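Local atomic coordinates of stromal cell-derived factor 2-like protein (Arabidopsis thaliana, PDB entry 3MAL), a protein that takes part in protein quality control and the unfolded protein response in the endoplasmic reticulum, acting in a complex with ERDJ3B and BIP1. Residues K95-H100 with D125-I130; P68-T73 with T85-H90; L110-F115 with Q170-I175; R143-H148 with A180-L185. All coordinates share one frame; numbering follows the deposited sequence.

Contact 1: residues K95-H100 with D125-I130; sequences KWLHSH and DHWKLI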
loop_
_atom_site.group_PDB
_atom_site.type_symbol
_atom_site.label_atom_id
_atom_site.label_comp_id
_atom_site.label_asym_id
_atom_site.label_seq_id
_atom_site.Cartn_x
_atom_site.Cartn_y
_atom_site.Cartn_z
ATOM N N LYS A 95 5.420 9.938 3.863
ATOM C CA LYS A 95 6.193 9.232 2.820
ATOM C C LYS A 95 5.271 8.372 1.940
ATOM O O LYS A 95 4.155 8.031 2.354
ATOM C CB LYS A 95 7.352 8.400 3.422
ATOM C CG LYS A 95 8.362 9.223 4.277
ATOM C CD LYS A 95 9.750 8.537 4.242
ATOM C CE LYS A 95 10.879 9.347 4.919
ATOM N NZ LYS A 95 10.786 10.811 4.661
ATOM N N TRP A 96 5.730 8.049 0.729
ATOM C CA TRP A 96 4.897 7.370 -0.290
ATOM C C TRP A 96 5.193 5.879 -0.313
ATOM O O TRP A 96 6.356 5.496 -0.277
ATOM C CB TRP A 96 5.188 7.952 -1.689
ATOM C CG TRP A 96 5.010 9.425 -1.724
ATOM C CD1 TRP A 96 5.964 10.387 -1.516
ATOM C CD2 TRP A 96 3.781 10.109 -1.928
ATOM N NE1 TRP A 96 5.390 11.641 -1.585
ATOM C CE2 TRP A 96 4.048 11.492 -1.831
ATOM C CE3 TRP A 96 2.470 9.687 -2.177
ATOM C CZ2 TRP A 96 3.050 12.456 -1.986
ATOM C CZ3 TRP A 96 1.486 10.643 -2.356
ATOM C CH2 TRP A 96 1.775 12.010 -2.244
ATOM N N LEU A 97 4.153 5.041 -0.364
ATOM C CA LEU A 97 4.345 3.598 -0.607
ATOM C C LEU A 97 5.166 3.403 -1.906
ATOM O O LEU A 97 4.809 3.940 -2.954
ATOM C CB LEU A 97 2.987 2.882 -0.734
ATOM C CG LEU A 97 3.105 1.348 -0.752
ATOM C CD1 LEU A 97 3.687 0.838 0.590
ATOM C CD2 LEU A 97 1.760 0.660 -1.129
ATOM N N HIS A 98 6.251 2.640 -1.830
ATOM C CA HIS A 98 7.312 2.682 -2.868
ATOM C C HIS A 98 7.883 1.282 -3.107
ATOM O O HIS A 98 7.940 0.447 -2.194
ATOM C CB HIS A 98 8.441 3.614 -2.382
ATOM C CG HIS A 98 9.471 3.993 -3.417
ATOM N ND1 HIS A 98 9.301 5.043 -4.298
ATOM C CD2 HIS A 98 10.728 3.526 -3.631
ATOM C CE1 HIS A 98 10.393 5.179 -5.036
ATOM N NE2 HIS A 98 11.271 4.271 -4.651
ATOM N N SER A 99 8.318 1.036 -4.318
ATOM C CA SER A 99 9.102 -0.175 -4.662
ATOM C C SER A 99 10.209 0.125 -5.710
ATOM O O SER A 99 10.337 1.216 -6.148
ATOM C CB SER A 99 8.330 -1.490 -4.910
ATOM O OG SER A 99 9.085 -2.671 -4.904
ATOM N N HIS A 100 11.029 -0.889 -5.973
ATOM C CA HIS A 100 12.255 -0.806 -6.691
ATOM C C HIS A 100 13.010 -2.155 -6.618
ATOM O O HIS A 100 12.564 -3.088 -6.043
ATOM C CB HIS A 100 13.090 0.349 -6.178
ATOM C CG HIS A 100 13.197 0.466 -4.686
ATOM N ND1 HIS A 100 12.830 -0.519 -3.801
ATOM C CD2 HIS A 100 13.631 1.494 -3.927
ATOM C CE1 HIS A 100 13.077 -0.125 -2.573
ATOM N NE2 HIS A 100 13.559 1.096 -2.619
ATOM N N ASP A 125 6.633 5.453 -6.820
ATOM C CA ASP A 125 5.483 5.571 -5.912
ATOM C C ASP A 125 4.159 5.147 -6.579
ATOM O O ASP A 125 3.098 5.243 -5.965
ATOM C CB ASP A 125 5.353 7.018 -5.417
ATOM C CG ASP A 125 6.573 7.495 -4.641
ATOM O OD1 ASP A 125 7.312 6.681 -4.031
ATOM O OD2 ASP A 125 6.800 8.714 -4.639
ATOM N N HIS A 126 4.221 4.678 -7.831
ATOM C CA HIS A 126 3.003 4.405 -8.609
ATOM C C HIS A 126 2.575 2.932 -8.563
ATOM O O HIS A 126 3.390 2.031 -8.790
ATOM C CB HIS A 126 3.179 4.910 -10.064
ATOM C CG HIS A 126 3.433 6.385 -10.156
ATOM N ND1 HIS A 126 3.538 7.051 -11.364
ATOM C CD2 HIS A 126 3.594 7.324 -9.190
ATOM C CE1 HIS A 126 3.767 8.335 -11.133
ATOM N NE2 HIS A 126 3.794 8.527 -9.823
ATOM N N TRP A 127 1.288 2.705 -8.261
ATOM C CA TRP A 127 0.702 1.365 -8.145
ATOM C C TRP A 127 -0.578 1.307 -8.955
ATOM O O TRP A 127 -1.384 2.262 -8.936
ATOM C CB TRP A 127 0.385 1.027 -6.676
ATOM C CG TRP A 127 1.598 1.100 -5.762
ATOM C CD1 TRP A 127 2.132 2.224 -5.213
ATOM C CD2 TRP A 127 2.414 0.004 -5.311
ATOM N NE1 TRP A 127 3.235 1.911 -4.446
ATOM C CE2 TRP A 127 3.427 0.554 -4.482
ATOM C CE3 TRP A 127 2.378 -1.381 -5.510
ATOM C CZ2 TRP A 127 4.416 -0.236 -3.874
ATOM C CZ3 TRP A 127 3.359 -2.180 -4.890
ATOM C CH2 TRP A 127 4.356 -1.597 -4.077
ATOM N N LYS A 128 -0.781 0.202 -9.663
ATOM C CA LYS A 128 -2.025 0.032 -10.413
ATOM C C LYS A 128 -3.022 -0.717 -9.534
ATOM O O LYS A 128 -2.701 -1.787 -8.997
ATOM C CB LYS A 128 -1.725 -0.715 -11.713
ATOM C CG LYS A 128 -2.919 -1.200 -12.550
ATOM C CD LYS A 128 -2.322 -2.241 -13.524
ATOM C CE LYS A 128 -3.328 -2.807 -14.497
ATOM N NZ LYS A 128 -2.661 -3.743 -15.472
ATOM N N LEU A 129 -4.213 -0.143 -9.361
ATOM C CA LEU A 129 -5.282 -0.835 -8.641
ATOM C C LEU A 129 -5.968 -1.831 -9.579
ATOM O O LEU A 129 -6.397 -1.476 -10.684
ATOM C CB LEU A 129 -6.324 0.127 -8.058
ATOM C CG LEU A 129 -7.517 -0.612 -7.416
ATOM C CD1 LEU A 129 -7.185 -1.133 -5.995
ATOM C CD2 LEU A 129 -8.734 0.280 -7.381
ATOM N N ILE A 130 -6.060 -3.075 -9.128
ATOM C CA ILE A 130 -6.684 -4.133 -9.917
ATOM C C ILE A 130 -7.792 -4.734 -9.081
ATOM O O ILE A 130 -7.526 -5.381 -8.064
ATOM C CB ILE A 130 -5.653 -5.215 -10.310
ATOM C CG1 ILE A 130 -4.504 -4.565 -11.108
ATOM C CG2 ILE A 130 -6.317 -6.313 -11.149
ATOM C CD1 ILE A 130 -3.317 -5.476 -11.368
HETATM O O HOH W 1 2.603 5.642 -3.252
#

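Contact 2: residues P68-T73 with T85-H90; sequences PVPGTT and TIRLQH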
loop_
_atom_site.group_PDB
_atom_site.type_symbol
_atom_site.label_atom_id
_atom_site.label_comp_id
_atom_site.label_asym_id
_atom_site.label_seq_id
_atom_site.Cartn_x
_atom_site.Cartn_y
_atom_site.Cartn_z
ATOM N N PRO A 68 -4.058 10.566 -6.506
ATOM C CA PRO A 68 -3.749 10.392 -7.925
ATOM C C PRO A 68 -2.267 10.678 -8.205
ATOM O O PRO A 68 -1.524 11.096 -7.306
ATOM C CB PRO A 68 -4.654 11.442 -8.599
ATOM C CG PRO A 68 -4.720 12.536 -7.638
ATOM C CD PRO A 68 -4.723 11.861 -6.253
ATOM N N VAL A 69 -1.828 10.421 -9.429
ATOM C CA VAL A 69 -0.506 10.892 -9.848
ATOM C C VAL A 69 -0.637 12.385 -10.242
ATOM O O VAL A 69 -1.644 12.796 -10.837
ATOM C CB VAL A 69 0.143 9.993 -10.958
ATOM C CG1 VAL A 69 -0.161 8.514 -10.710
ATOM C CG2 VAL A 69 -0.298 10.390 -12.334
ATOM N N PRO A 70 0.382 13.198 -9.910
ATOM C CA PRO A 70 0.286 14.668 -9.965
ATOM C C PRO A 70 -0.109 15.304 -11.327
ATOM O O PRO A 70 -0.626 16.429 -11.350
ATOM C CB PRO A 70 1.686 15.134 -9.520
ATOM C CG PRO A 70 2.578 13.921 -9.673
ATOM C CD PRO A 70 1.704 12.748 -9.423
ATOM N N GLY A 71 0.088 14.610 -12.440
ATOM C CA GLY A 71 -0.231 15.242 -13.736
ATOM C C GLY A 71 -1.712 15.456 -14.083
ATOM O O GLY A 71 -2.030 16.296 -14.919
ATOM N N THR A 72 -2.608 14.766 -13.373
ATOM C CA THR A 72 -3.860 14.235 -13.958
ATOM C C THR A 72 -5.177 14.947 -13.637
ATOM O O THR A 72 -5.236 15.827 -12.771
ATOM C CB THR A 72 -4.026 12.775 -13.519
ATOM O OG1 THR A 72 -3.974 12.721 -12.095
ATOM C CG2 THR A 72 -2.886 11.926 -14.060
ATOM N N THR A 73 -6.244 14.529 -14.312
ATOM C CA THR A 73 -7.567 15.137 -14.095
ATOM C C THR A 73 -8.285 14.631 -12.836
ATOM O O THR A 73 -9.145 15.323 -12.298
ATOM C CB THR A 73 -8.493 15.048 -15.351
ATOM O OG1 THR A 73 -8.803 13.681 -15.647
ATOM C CG2 THR A 73 -7.810 15.690 -16.547
ATOM N N THR A 85 -3.857 4.316 -11.867
ATOM C CA THR A 85 -2.558 4.441 -11.224
ATOM C C THR A 85 -2.735 5.350 -10.015
ATOM O O THR A 85 -3.184 6.496 -10.157
ATOM C CB THR A 85 -1.529 5.052 -12.177
ATOM O OG1 THR A 85 -1.544 4.316 -13.409
ATOM C CG2 THR A 85 -0.115 4.996 -11.567
ATOM N N ILE A 86 -2.408 4.832 -8.835
ATOM C CA ILE A 86 -2.594 5.563 -7.578
ATOM C C ILE A 86 -1.293 5.638 -6.771
ATOM O O ILE A 86 -0.293 4.942 -7.074
ATOM C CB ILE A 86 -3.724 4.949 -6.656
ATOM C CG1 ILE A 86 -3.278 3.603 -6.044
ATOM C CG2 ILE A 86 -5.071 4.826 -7.409
ATOM C CD1 ILE A 86 -4.258 3.028 -4.994
ATOM N N ARG A 87 -1.319 6.503 -5.761
ATOM C CA ARG A 87 -0.255 6.610 -4.763
ATOM C C ARG A 87 -0.937 6.423 -3.390
ATOM O O ARG A 87 -2.122 6.765 -3.219
ATOM C CB ARG A 87 0.447 7.971 -4.854
ATOM C CG ARG A 87 1.217 8.200 -6.180
ATOM C CD ARG A 87 2.017 9.519 -6.212
ATOM N NE ARG A 87 1.144 10.677 -6.151
ATOM C CZ ARG A 87 1.527 11.914 -5.854
ATOM N NH1 ARG A 87 2.794 12.194 -5.576
ATOM N NH2 ARG A 87 0.617 12.867 -5.794
ATOM N N LEU A 88 -0.207 5.852 -2.433
ATOM C CA LEU A 88 -0.691 5.737 -1.071
ATOM C C LEU A 88 0.291 6.470 -0.186
ATOM O O LEU A 88 1.443 6.082 -0.087
ATOM C CB LEU A 88 -0.825 4.256 -0.635
ATOM C CG LEU A 88 -1.950 3.478 -1.322
ATOM C CD1 LEU A 88 -1.822 1.982 -0.968
ATOM C CD2 LEU A 88 -3.329 4.025 -0.898
ATOM N N GLN A 89 -0.159 7.563 0.429
ATOM C CA GLN A 89 0.752 8.351 1.255
ATOM C C GLN A 89 0.470 8.033 2.714
ATOM O O GLN A 89 -0.657 8.137 3.150
ATOM C CB GLN A 89 0.583 9.849 0.979
ATOM C CG GLN A 89 1.648 10.693 1.690
ATOM C CD GLN A 89 1.494 12.189 1.419
ATOM O OE1 GLN A 89 0.378 12.696 1.226
ATOM N NE2 GLN A 89 2.617 12.905 1.428
ATOM N N HIS A 90 1.507 7.661 3.454
ATOM C CA HIS A 90 1.417 7.335 4.871
ATOM C C HIS A 90 1.046 8.602 5.632
ATOM O O HIS A 90 1.734 9.623 5.519
ATOM C CB HIS A 90 2.773 6.788 5.357
ATOM C CG HIS A 90 2.728 6.145 6.710
ATOM N ND1 HIS A 90 3.500 6.589 7.769
ATOM C CD2 HIS A 90 2.032 5.078 7.174
ATOM C CE1 HIS A 90 3.271 5.831 8.826
ATOM N NE2 HIS A 90 2.378 4.912 8.497
HETATM O O HOH W 2 -3.558 9.332 -11.311
#

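Contact 3: residues L110-F115 with Q170-I175; sequences LEVSCF and QEVCGI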
loop_
_atom_site.group_PDB
_atom_site.type_symbol
_atom_site.label_atom_id
_atom_site.label_comp_id
_atom_site.label_asym_id
_atom_site.label_seq_id
_atom_site.Cartn_x
_atom_site.Cartn_y
_atom_site.Cartn_z
ATOM N N LEU A 110 10.968 -8.309 -3.827
ATOM C CA LEU A 110 11.159 -6.883 -4.099
ATOM C C LEU A 110 10.935 -6.125 -2.802
ATOM O O LEU A 110 9.908 -6.303 -2.161
ATOM C CB LEU A 110 10.130 -6.419 -5.138
ATOM C CG LEU A 110 10.357 -6.287 -6.662
ATOM C CD1 LEU A 110 11.784 -6.557 -7.197
ATOM C CD2 LEU A 110 9.229 -6.981 -7.473
ATOM N N GLU A 111 11.870 -5.263 -2.424
ATOM C CA GLU A 111 11.635 -4.406 -1.266
ATOM C C GLU A 111 10.466 -3.430 -1.474
ATOM O O GLU A 111 10.363 -2.725 -2.509
ATOM C CB GLU A 111 12.877 -3.607 -0.932
ATOM C CG GLU A 111 12.858 -2.971 0.453
ATOM C CD GLU A 111 13.920 -1.910 0.568
ATOM O OE1 GLU A 111 13.663 -0.760 0.142
ATOM O OE2 GLU A 111 15.014 -2.242 1.053
ATOM N N VAL A 112 9.610 -3.375 -0.461
ATOM C CA VAL A 112 8.581 -2.359 -0.384
ATOM C C VAL A 112 8.908 -1.377 0.736
ATOM O O VAL A 112 9.031 -1.781 1.907
ATOM C CB VAL A 112 7.162 -3.006 -0.201
ATOM C CG1 VAL A 112 6.104 -1.933 -0.024
ATOM C CG2 VAL A 112 6.819 -3.824 -1.429
ATOM N N SER A 113 9.060 -0.097 0.366
ATOM C CA SER A 113 9.469 0.937 1.318
ATOM C C SER A 113 8.529 2.139 1.344
ATOM O O SER A 113 7.520 2.201 0.606
ATOM C CB SER A 113 10.902 1.430 1.001
ATOM O OG SER A 113 10.940 2.163 -0.223
ATOM N N CYS A 114 8.852 3.083 2.225
ATOM C CA CYS A 114 8.237 4.406 2.216
ATOM C C CYS A 114 9.294 5.431 1.780
ATOM O O CYS A 114 10.381 5.506 2.368
ATOM C CB CYS A 114 7.634 4.760 3.597
ATOM S SG CYS A 114 5.811 4.548 3.623
ATOM N N PHE A 115 8.963 6.216 0.751
ATOM C CA PHE A 115 9.931 7.070 0.059
ATOM C C PHE A 115 9.517 8.540 0.072
ATOM O O PHE A 115 8.331 8.871 0.021
ATOM C CB PHE A 115 10.070 6.589 -1.398
ATOM C CG PHE A 115 10.842 7.515 -2.310
ATOM C CD1 PHE A 115 10.184 8.486 -3.073
ATOM C CD2 PHE A 115 12.230 7.387 -2.443
ATOM C CE1 PHE A 115 10.889 9.341 -3.909
ATOM C CE2 PHE A 115 12.941 8.223 -3.298
ATOM C CZ PHE A 115 12.275 9.195 -4.035
ATOM N N GLN A 170 4.858 -8.499 10.106
ATOM C CA GLN A 170 5.179 -9.326 8.929
ATOM C C GLN A 170 5.978 -8.529 7.903
ATOM O O GLN A 170 5.799 -7.302 7.767
ATOM C CB GLN A 170 3.896 -9.859 8.247
ATOM C CG GLN A 170 3.124 -10.818 9.097
ATOM C CD GLN A 170 1.789 -11.244 8.508
ATOM O OE1 GLN A 170 1.302 -10.703 7.494
ATOM N NE2 GLN A 170 1.186 -12.230 9.138
ATOM N N GLU A 171 6.840 -9.237 7.173
ATOM C CA GLU A 171 7.446 -8.687 5.960
ATOM C C GLU A 171 6.371 -8.301 4.951
ATOM O O GLU A 171 5.410 -9.048 4.724
ATOM C CB GLU A 171 8.390 -9.701 5.294
ATOM C CG GLU A 171 9.353 -9.057 4.283
ATOM C CD GLU A 171 9.981 -10.072 3.349
ATOM O OE1 GLU A 171 9.262 -10.974 2.897
ATOM O OE2 GLU A 171 11.183 -9.961 3.058
ATOM N N VAL A 172 6.560 -7.138 4.335
ATOM C CA VAL A 172 5.793 -6.766 3.152
ATOM C C VAL A 172 6.796 -6.687 2.004
ATOM O O VAL A 172 7.914 -6.183 2.178
ATOM C CB VAL A 172 5.029 -5.437 3.375
ATOM C CG1 VAL A 172 4.362 -4.933 2.063
ATOM C CG2 VAL A 172 3.991 -5.638 4.482
ATOM N N CYS A 173 6.423 -7.235 0.850
ATOM C CA CYS A 173 7.343 -7.255 -0.298
ATOM C C CYS A 173 6.531 -7.265 -1.590
ATOM O O CYS A 173 5.305 -7.178 -1.546
ATOM C CB CYS A 173 8.270 -8.472 -0.216
ATOM S SG CYS A 173 7.417 -10.054 -0.297
ATOM N N GLY A 174 7.226 -7.326 -2.729
ATOM C CA GLY A 174 6.589 -7.428 -4.044
ATOM C C GLY A 174 7.013 -8.734 -4.701
ATOM O O GLY A 174 8.197 -9.107 -4.620
ATOM N N ILE A 175 6.052 -9.470 -5.277
ATOM C CA ILE A 175 6.365 -10.690 -6.061
ATOM C C ILE A 175 5.684 -10.629 -7.407
ATOM O O ILE A 175 4.749 -9.839 -7.623
ATOM C CB ILE A 175 6.009 -12.042 -5.359
ATOM C CG1 ILE A 175 4.495 -12.318 -5.444
ATOM C CG2 ILE A 175 6.588 -12.089 -3.915
ATOM C CD1 ILE A 175 4.094 -13.709 -5.045
HETATM O O HOH W 3 10.325 -5.120 1.829
#

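Contact 4: residues R143-H148 with A180-L185; sequences RVRLQH and ADNIWL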
loop_
_atom_site.group_PDB
_atom_site.type_symbol
_atom_site.label_atom_id
_atom_site.label_comp_id
_atom_site.label_asym_id
_atom_site.label_seq_id
_atom_site.Cartn_x
_atom_site.Cartn_y
_atom_site.Cartn_z
ATOM N N ARG A 143 -12.130 -7.335 -2.893
ATOM C CA ARG A 143 -10.821 -7.941 -3.052
ATOM C C ARG A 143 -10.085 -7.244 -4.187
ATOM O O ARG A 143 -10.634 -7.081 -5.290
ATOM C CB ARG A 143 -10.998 -9.433 -3.330
ATOM C CG ARG A 143 -11.671 -10.181 -2.164
ATOM C CD ARG A 143 -12.196 -11.555 -2.582
ATOM N NE ARG A 143 -11.203 -12.580 -2.281
ATOM C CZ ARG A 143 -10.445 -13.201 -3.179
ATOM N NH1 ARG A 143 -10.569 -12.921 -4.475
ATOM N NH2 ARG A 143 -9.566 -14.114 -2.774
ATOM N N VAL A 144 -8.862 -6.789 -3.902
ATOM C CA VAL A 144 -8.066 -6.038 -4.890
ATOM C C VAL A 144 -6.611 -6.491 -4.814
ATOM O O VAL A 144 -6.184 -7.130 -3.842
ATOM C CB VAL A 144 -8.122 -4.468 -4.660
ATOM C CG1 VAL A 144 -9.566 -3.955 -4.679
ATOM C CG2 VAL A 144 -7.420 -4.060 -3.335
ATOM N N ARG A 145 -5.855 -6.149 -5.848
ATOM C CA ARG A 145 -4.393 -6.274 -5.811
ATOM C C ARG A 145 -3.874 -4.892 -6.133
ATOM O O ARG A 145 -4.589 -4.096 -6.749
ATOM C CB ARG A 145 -3.895 -7.282 -6.857
ATOM C CG ARG A 145 -4.383 -8.711 -6.623
ATOM C CD ARG A 145 -3.689 -9.746 -7.547
ATOM N NE ARG A 145 -4.596 -10.872 -7.811
ATOM C CZ ARG A 145 -4.639 -12.005 -7.122
ATOM N NH1 ARG A 145 -3.818 -12.229 -6.120
ATOM N NH2 ARG A 145 -5.498 -12.933 -7.464
ATOM N N LEU A 146 -2.648 -4.602 -5.709
ATOM C CA LEU A 146 -1.946 -3.383 -6.128
ATOM C C LEU A 146 -0.635 -3.793 -6.795
ATOM O O LEU A 146 0.240 -4.414 -6.174
ATOM C CB LEU A 146 -1.676 -2.491 -4.922
ATOM C CG LEU A 146 -2.901 -1.852 -4.261
ATOM C CD1 LEU A 146 -2.522 -1.365 -2.896
ATOM C CD2 LEU A 146 -3.439 -0.719 -5.123
ATOM N N GLN A 147 -0.510 -3.447 -8.067
ATOM C CA GLN A 147 0.669 -3.824 -8.845
ATOM C C GLN A 147 1.596 -2.632 -9.068
ATOM O O GLN A 147 1.205 -1.615 -9.633
ATOM C CB GLN A 147 0.273 -4.475 -10.173
ATOM C CG GLN A 147 1.487 -5.061 -10.913
ATOM C CD GLN A 147 1.150 -5.689 -12.245
ATOM O OE1 GLN A 147 0.173 -5.310 -12.899
ATOM N NE2 GLN A 147 1.963 -6.669 -12.660
ATOM N N HIS A 148 2.830 -2.765 -8.602
ATOM C CA HIS A 148 3.788 -1.692 -8.731
ATOM C C HIS A 148 4.062 -1.485 -10.227
ATOM O O HIS A 148 4.443 -2.428 -10.915
ATOM C CB HIS A 148 5.058 -2.046 -7.953
ATOM C CG HIS A 148 6.071 -0.932 -7.881
ATOM N ND1 HIS A 148 7.292 -0.991 -8.521
ATOM C CD2 HIS A 148 6.049 0.253 -7.226
ATOM C CE1 HIS A 148 7.976 0.114 -8.271
ATOM N NE2 HIS A 148 7.246 0.884 -7.484
ATOM N N ALA A 180 -2.780 -16.008 -3.554
ATOM C CA ALA A 180 -3.686 -15.707 -2.443
ATOM C C ALA A 180 -3.087 -14.649 -1.492
ATOM O O ALA A 180 -3.806 -13.787 -0.983
ATOM C CB ALA A 180 -4.020 -16.991 -1.688
ATOM N N ASP A 181 -1.771 -14.716 -1.285
ATOM C CA ASP A 181 -1.060 -13.789 -0.383
ATOM C C ASP A 181 -0.775 -12.419 -0.998
ATOM O O ASP A 181 -0.061 -11.612 -0.392
ATOM C CB ASP A 181 0.275 -14.394 0.088
ATOM C CG ASP A 181 0.106 -15.472 1.156
ATOM O OD1 ASP A 181 -0.818 -15.397 1.984
ATOM O OD2 ASP A 181 0.934 -16.404 1.173
ATOM N N ASN A 182 -1.289 -12.131 -2.195
ATOM C CA ASN A 182 -1.267 -10.728 -2.651
ATOM C C ASN A 182 -2.648 -10.115 -2.918
ATOM O O ASN A 182 -2.785 -9.168 -3.679
ATOM C CB ASN A 182 -0.205 -10.423 -3.749
ATOM C CG ASN A 182 -0.147 -11.456 -4.852
ATOM O OD1 ASN A 182 -1.123 -11.661 -5.583
ATOM N ND2 ASN A 182 1.037 -12.073 -5.029
ATOM N N ILE A 183 -3.666 -10.672 -2.277
ATOM C CA ILE A 183 -4.957 -10.019 -2.292
ATOM C C ILE A 183 -5.122 -9.176 -1.026
ATOM O O ILE A 183 -4.725 -9.568 0.090
ATOM C CB ILE A 183 -6.126 -11.001 -2.550
ATOM C CG1 ILE A 183 -7.448 -10.237 -2.736
ATOM C CG2 ILE A 183 -6.207 -12.054 -1.468
ATOM C CD1 ILE A 183 -8.173 -9.899 -1.450
ATOM N N TRP A 184 -5.645 -7.973 -1.227
ATOM C CA TRP A 184 -5.850 -7.016 -0.142
ATOM C C TRP A 184 -7.293 -6.496 -0.157
ATOM O O TRP A 184 -7.996 -6.610 -1.159
ATOM C CB TRP A 184 -4.877 -5.830 -0.289
ATOM C CG TRP A 184 -3.418 -6.229 -0.173
ATOM C CD1 TRP A 184 -2.639 -6.796 -1.143
ATOM C CD2 TRP A 184 -2.572 -6.084 0.983
ATOM N NE1 TRP A 184 -1.364 -7.012 -0.665
ATOM C CE2 TRP A 184 -1.296 -6.587 0.634
ATOM C CE3 TRP A 184 -2.770 -5.590 2.272
ATOM C CZ2 TRP A 184 -0.220 -6.600 1.536
ATOM C CZ3 TRP A 184 -1.702 -5.598 3.173
ATOM C CH2 TRP A 184 -0.442 -6.096 2.794
ATOM N N LEU A 185 -7.696 -5.905 0.965
ATOM C CA LEU A 185 -9.024 -5.314 1.155
ATOM C C LEU A 185 -8.874 -3.942 1.856
ATOM O O LEU A 185 -8.204 -3.831 2.895
ATOM C CB LEU A 185 -9.888 -6.248 2.024
ATOM C CG LEU A 185 -9.957 -7.725 1.567
ATOM C CD1 LEU A 185 -9.871 -8.711 2.716
ATOM C CD2 LEU A 185 -11.194 -7.996 0.769
HETATM O O HOH W 4 -1.410 -6.933 -4.626
#

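Contact 1: residues K95-H100 with D125-I130
The indole of Trp127 gives its NE1 hydrogen to the backbone oxygen of Leu97, 3.0 Å from NE1 to O and nearly straight at 176°. The oxygen lies in the ring plane, yet the indole reaches it from above the carbonyl plane. A water lies 2.8 Å from both Leu97 O and Asp125 O. Leu97 CD2 sits over one face of the Trp127 five-membered ring, 4.0 Å from its centroid, a CH-pi contact. Packing is tightest where Asp125 crosses Trp96, its CG 3.3 Å from Trp96 CB, and Asp125 OD1 takes a short 2.6 Å hydrogen bond from His98 ND1. The looser flank, still buried, is at Ser99, whose CB comes no closer than 4.1 Å to Trp127 CH2. Ser121 OG and Asp122 N hold Asp125 OD2. With both carboxylate oxygens bonded in a buried MIR-repeat interior, Asp125 is probably ionised, and its charge would favour a proton on His98 ND1.

Contact 2: residues P68-T73 with T85-H90
Arg87 reaches from strand 85-90 to the loop at Pro68 and binds its backbone oxygen with two nitrogens. From CB, which points toward the loop, the chain leaves with CG anti to the carbonyl carbon (chi1 -65°), and Arg87 CG passes 4.1 Å from Pro68 O. CD comes slightly nearer to the same oxygen. A bend at chi3 (-65°) then sets NE, which donates to Pro68 O at 2.9 Å. Pro70 CD sits over the centre of the guanidinium, 3.7 Å from Arg87 CZ, so one face of the flat group is met by this proline carbon. At the tip, NH2 gives Pro68 O a second hydrogen bond of 3.2 Å, while NH1 turns to Ser121 OG outside the contact. Arg87 also makes a cation-pi contact with Trp96. Alongside, Val69 CG1 rests 3.6 Å from Thr85 CG2, and a water links Val69 N to Thr85 O. The loop then folds into a type I turn from Val69 to Thr72. One carbonyl facing two donors of a cation suggests that the guanidinium polarises Pro68 O and pins the start of this surface loop to the barrel strand.

Contact 3: residues L110-F115 with Q170-I175
Leu110 and Gly174 form an antiparallel hydrogen-bonded pair: Leu110 N donates to Gly174 O at 3.0 Å, and Gly174 N returns a bond of 2.9 Å to Leu110 O. Both donors lie in the carbonyl planes, on lone pairs. Leu110 CB lies 3.4 Å from Gly174 O, against the bare glycine backbone. The strands splay beyond this pair, their directions 126° apart. Val112 turns toward the other strand, with CG1 anti to its backbone N (chi1 176°) and 4.0 Å from Val172 CG1, while Val112 CG2 lies against the Cys173 backbone, 3.5 Å from Cys173 C. A water fills the next rung, accepting from Val112 N and donating to Val172 O at 2.7 Å. Further out, Leu155 touches both Val112 and Val172, and Leu97 packs on Val112 as well. The backbone of each strand is also tied to a serine of a neighbouring strand, Glu111 O to Ser99 OG and Glu171 O to Ser157 OG. Each strand belongs to a hairpin, 96-100 with 110-115 and 154-161 with 170-175, and both also pair with strand 49-54 of a third hairpin, 34-38 with 49-54. Together the three make the hairpin triplet that caps the barrel of a beta-trefoil.

Contact 4: residues R143-H148 with A180-L185
In the beta-trefoil barrel, strand 143-148 pairs antiparallel with strand 184-190. Val144 and Trp184 make the hydrogen-bonded pair: Val144 N donates to Trp184 O at 2.9 Å, and Trp184 N to Val144 O at 2.8 Å. Val144 CG2 lies 3.4 Å from Trp184 O, and Trp184 NE1 bonds Leu155 O. Val144 and Trp184 point to one face of the sheet, Arg143 and Leu185 to the other. There Leu185 CD2 lies 3.7 Å from Arg143 CG, the two side chains side by side and pointing the same way, and Arg143 NH2 forms a salt bridge with Glu29. A water accepts from Leu146 N and lies 2.8 Å from Asn182 O, carrying the link past the paired residues. Arg145, stretched from CG to NE, has its NE in a salt bridge with Glu132, and NH1 also reaches Lys179 O. That same Arg145 NH1 donates to Asn182 OD1 at 2.8 Å, bent to 131°, with the guanidinium and amide planes 72° apart.

Overall arrangement
From the N terminus, contact 2 closes first, tying the loop that follows strand 64-67 to barrel strand 85-90. Contact 1 then opens and joins strand 96-100 to the segment leading into strand 127-131, which lies beside strand 85-90 in the barrel. Contact 3 crosses it: strand 110-115 lies within the loop of contact 1, but its partner, 170-175, comes 55 residues later. Contact 4 crosses contact 3 in turn, bringing strand 143-148 against the last barrel strand, 184-190. Contact 4 thus lies in the six-stranded barrel, contact 2 ties a loop to it, contact 3 belongs to the second sheet, and contact 1 bridges the two sheets. Ile86 and Leu88 meet Leu146 between contacts 2 and 4.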